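Local coordinates for ribosome inactivating type 1 protein (Iris hollandica, PDB 3MVG), which is a single-chain (type 1) member of the plant ribosome-inactivating protein family, with the mixed alpha/beta fold of that family, at residues E161-R171 and R191-W201. Sequence-based numbering, arbitrary orientation. Where two conformers were deposited one is given.
Sequences ETARFRAIEQR and RVGIIDLQTNW. Unlike the reference sequence in segment 191-201: Arg191 (reference Ser).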
# COMPACT_ATOMS: atom_id res chain seq x y z
N GLU A 161 0.82 9.11 11.27
CA GLU A 161 -0.14 9.16 10.16
C GLU A 161 -0.12 7.90 9.31
O GLU A 161 -1.17 7.45 8.84
CB GLU A 161 0.04 10.40 9.29
CG GLU A 161 -0.10 11.75 10.02
CD GLU A 161 -1.51 12.08 10.48
OE1 GLU A 161 -2.43 11.25 10.35
OE2 GLU A 161 -1.68 13.21 10.99
N THR A 162 1.06 7.34 9.08
CA THR A 162 1.18 6.06 8.38
C THR A 162 0.61 4.90 9.22
O THR A 162 0.04 3.96 8.65
CB THR A 162 2.64 5.78 8.01
OG1 THR A 162 3.42 5.93 9.19
CG2 THR A 162 3.13 6.75 6.93
N ALA A 163 0.76 4.95 10.54
CA ALA A 163 0.10 3.95 11.39
C ALA A 163 -1.42 4.05 11.22
O ALA A 163 -2.11 3.03 11.14
CB ALA A 163 0.48 4.15 12.86
N ARG A 164 -1.95 5.27 11.16
CA ARG A 164 -3.40 5.50 11.02
C ARG A 164 -3.92 5.13 9.63
O ARG A 164 -5.05 4.66 9.51
CB ARG A 164 -3.74 6.95 11.30
CG ARG A 164 -3.58 7.37 12.75
CD ARG A 164 -3.76 8.86 12.82
NE ARG A 164 -3.75 9.39 14.18
CZ ARG A 164 -3.84 10.68 14.48
NH1 ARG A 164 -3.94 11.58 13.51
NH2 ARG A 164 -3.84 11.06 15.74
N PHE A 165 -3.11 5.37 8.60
CA PHE A 165 -3.57 5.20 7.21
C PHE A 165 -2.57 4.44 6.36
O PHE A 165 -1.48 4.96 6.03
CB PHE A 165 -3.79 6.56 6.53
CG PHE A 165 -4.93 7.35 7.09
CD1 PHE A 165 -6.24 7.04 6.75
CD2 PHE A 165 -4.69 8.41 7.94
CE1 PHE A 165 -7.31 7.78 7.27
CE2 PHE A 165 -5.75 9.16 8.45
CZ PHE A 165 -7.05 8.84 8.11
N ARG A 166 -2.95 3.24 5.96
CA ARG A 166 -2.12 2.45 5.05
C ARG A 166 -1.94 3.13 3.70
O ARG A 166 -0.96 2.85 3.00
CB ARG A 166 -2.66 1.03 4.91
CG ARG A 166 -2.58 0.26 6.20
CD ARG A 166 -3.35 -1.04 6.15
NE ARG A 166 -3.40 -1.68 7.46
CZ ARG A 166 -2.46 -2.47 7.96
NH1 ARG A 166 -1.37 -2.77 7.25
NH2 ARG A 166 -2.61 -2.96 9.19
N ALA A 167 -2.87 4.01 3.32
CA ALA A 167 -2.70 4.76 2.07
C ALA A 167 -1.48 5.67 2.13
O ALA A 167 -0.81 5.89 1.12
CB ALA A 167 -3.94 5.56 1.74
N ILE A 168 -1.20 6.21 3.32
CA ILE A 168 -0.01 7.04 3.49
C ILE A 168 1.25 6.17 3.57
O ILE A 168 2.27 6.49 2.94
CB ILE A 168 -0.13 8.01 4.70
CG1 ILE A 168 -1.44 8.81 4.58
CG2 ILE A 168 1.09 8.93 4.77
CD1 ILE A 168 -1.72 9.73 5.76
N GLU A 169 1.19 5.07 4.31
CA GLU A 169 2.26 4.07 4.31
C GLU A 169 2.66 3.70 2.88
O GLU A 169 3.85 3.64 2.56
CB GLU A 169 1.81 2.82 5.06
CG GLU A 169 2.83 1.71 5.00
CD GLU A 169 2.37 0.45 5.69
OE1 GLU A 169 3.17 -0.50 5.79
OE2 GLU A 169 1.22 0.40 6.17
N GLN A 170 1.67 3.46 2.02
CA GLN A 170 1.90 3.08 0.63
C GLN A 170 2.78 4.08 -0.13
O GLN A 170 3.67 3.68 -0.90
CB GLN A 170 0.55 2.93 -0.09
CG GLN A 170 0.66 2.74 -1.57
CD GLN A 170 0.77 1.31 -1.95
OE1 GLN A 170 1.71 0.61 -1.57
NE2 GLN A 170 -0.21 0.83 -2.68
N ARG A 171 2.52 5.37 0.08
CA ARG A 171 3.30 6.43 -0.54
C ARG A 171 4.77 6.27 -0.16
O ARG A 171 5.66 6.39 -1.01
CB ARG A 171 2.81 7.81 -0.09
CG ARG A 171 1.32 8.07 -0.28
CD ARG A 171 0.86 7.67 -1.66
NE ARG A 171 -0.35 8.38 -2.08
CZ ARG A 171 -1.58 7.91 -1.94
NH1 ARG A 171 -1.79 6.73 -1.39
NH2 ARG A 171 -2.62 8.63 -2.36
N ARG A 191 0.31 15.41 -0.76
CA ARG A 191 -0.63 16.09 -1.63
C ARG A 191 -1.80 16.66 -0.79
O ARG A 191 -1.94 16.32 0.39
CB ARG A 191 -1.13 15.12 -2.70
CG ARG A 191 -1.92 13.96 -2.12
CD ARG A 191 -2.25 12.84 -3.11
NE ARG A 191 -1.23 11.80 -3.14
CZ ARG A 191 -0.26 11.71 -4.05
NH1 ARG A 191 -0.15 12.62 -5.01
NH2 ARG A 191 0.62 10.74 -3.98
N VAL A 192 -2.61 17.52 -1.40
CA VAL A 192 -3.86 17.99 -0.80
C VAL A 192 -4.72 16.79 -0.35
O VAL A 192 -5.42 16.85 0.67
CB VAL A 192 -4.62 18.91 -1.80
CG1 VAL A 192 -6.08 19.10 -1.41
CG2 VAL A 192 -3.91 20.26 -1.92
N GLY A 193 -4.64 15.70 -1.11
CA GLY A 193 -5.33 14.47 -0.79
C GLY A 193 -4.87 13.84 0.51
O GLY A 193 -5.68 13.45 1.33
N ILE A 194 -3.55 13.75 0.68
CA ILE A 194 -2.98 13.15 1.89
C ILE A 194 -3.31 14.01 3.10
O ILE A 194 -3.67 13.50 4.16
CB ILE A 194 -1.45 13.01 1.78
CG1 ILE A 194 -1.09 11.85 0.86
CG2 ILE A 194 -0.84 12.80 3.16
CD1 ILE A 194 0.40 11.62 0.74
N ILE A 195 -3.21 15.32 2.94
CA ILE A 195 -3.51 16.24 4.02
C ILE A 195 -4.97 16.17 4.47
O ILE A 195 -5.26 16.21 5.67
CB ILE A 195 -3.11 17.68 3.64
CG1 ILE A 195 -1.59 17.78 3.53
CG2 ILE A 195 -3.62 18.67 4.67
CD1 ILE A 195 -1.08 19.19 3.49
N ASP A 196 -5.88 16.05 3.51
CA ASP A 196 -7.31 15.95 3.82
C ASP A 196 -7.64 14.62 4.48
O ASP A 196 -8.50 14.55 5.35
CB ASP A 196 -8.17 16.17 2.58
CG ASP A 196 -9.54 16.68 2.92
OD1 ASP A 196 -10.50 16.27 2.24
OD2 ASP A 196 -9.67 17.48 3.88
N LEU A 197 -6.92 13.58 4.10
CA LEU A 197 -7.07 12.30 4.75
C LEU A 197 -6.69 12.41 6.23
O LEU A 197 -7.46 12.02 7.12
CB LEU A 197 -6.21 11.27 4.02
CG LEU A 197 -6.43 9.82 4.38
CD1 LEU A 197 -7.86 9.38 4.07
CD2 LEU A 197 -5.43 8.97 3.61
N GLN A 198 -5.53 13.00 6.50
CA GLN A 198 -5.07 13.22 7.87
C GLN A 198 -6.10 14.00 8.69
O GLN A 198 -6.39 13.64 9.83
CB GLN A 198 -3.73 13.98 7.89
CG GLN A 198 -2.57 13.22 7.26
CD GLN A 198 -1.35 14.10 7.08
OE1 GLN A 198 -1.37 15.30 7.36
NE2 GLN A 198 -0.26 13.50 6.63
N THR A 199 -6.65 15.06 8.09
CA THR A 199 -7.64 15.92 8.75
C THR A 199 -8.92 15.17 9.13
O THR A 199 -9.60 15.53 10.09
CB THR A 199 -8.01 17.11 7.81
OG1 THR A 199 -6.81 17.82 7.45
CG2 THR A 199 -9.00 18.08 8.46
N ASN A 200 -9.23 14.12 8.37
CA ASN A 200 -10.49 13.40 8.53
C ASN A 200 -10.42 12.10 9.32
O ASN A 200 -11.37 11.32 9.30
CB ASN A 200 -11.13 13.17 7.16
CG ASN A 200 -11.88 14.39 6.67
OD1 ASN A 200 -13.01 14.64 7.10
ND2 ASN A 200 -11.24 15.18 5.82
N TRP A 201 -9.32 11.89 10.04
CA TRP A 201 -9.15 10.65 10.78
C TRP A 201 -10.22 10.43 11.83
O TRP A 201 -10.80 9.34 11.90
CB TRP A 201 -7.76 10.57 11.40
CG TRP A 201 -7.53 9.28 12.13
CD1 TRP A 201 -7.54 8.01 11.60
CD2 TRP A 201 -7.25 9.13 13.53
NE1 TRP A 201 -7.28 7.09 12.59
CE2 TRP A 201 -7.10 7.76 13.78
CE3 TRP A 201 -7.10 10.04 14.58
CZ2 TRP A 201 -6.80 7.26 15.04
CZ3 TRP A 201 -6.81 9.55 15.84
CH2 TRP A 201 -6.66 8.17 16.06
O HOH W 1 -4.83 11.54 10.91
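Arg164 lays its guanidinium flat over the indole of Trp201, CZ 3.7 Å from the centroid of the six-membered ring and the two planes 10° apart, a cation-pi stack. Its chain runs extended from CG to NE, which carries the aliphatic part across the same indole face and sets CD over the five-membered ring in a CH-pi contact. Beyond the stack, NH2 bonds to the carbonyl O of Asn70. NH1 forms a salt bridge with Glu161 OE1 at 3.5 Å and also donates to a water. That water donates in turn to Glu161 OE1 and to Gln198 O, tying both segments together where no direct hydrogen bond does. The Glu161 carboxylate, held by Tyr108 through OE2, lies nearly parallel to the Gln198 amide in an offset stack, against CG and CB, with the amide displaced toward Glu161 CG; Arg119 and Gln157 bond the amide's OE1 and NE2.

The Trp201 indole also turns an edge toward the face of Phe165, an offset edge-to-face pair with planes at 76°. Leu197 covers one face of the phenyl ring, CG 3.7 Å from its centroid; its CD2 continues to Ala167 and to Ile168 CG1. Ile168 CD1 then rests against Ile194 CG2 at 4.1 Å. Phe165 interrupts the helical run between 146-164 and 166-173, and helix 192-199 runs roughly antiparallel to 166-171, crossing at -147°: a buried helix-helix interface within the ribosome-inactivating protein fold.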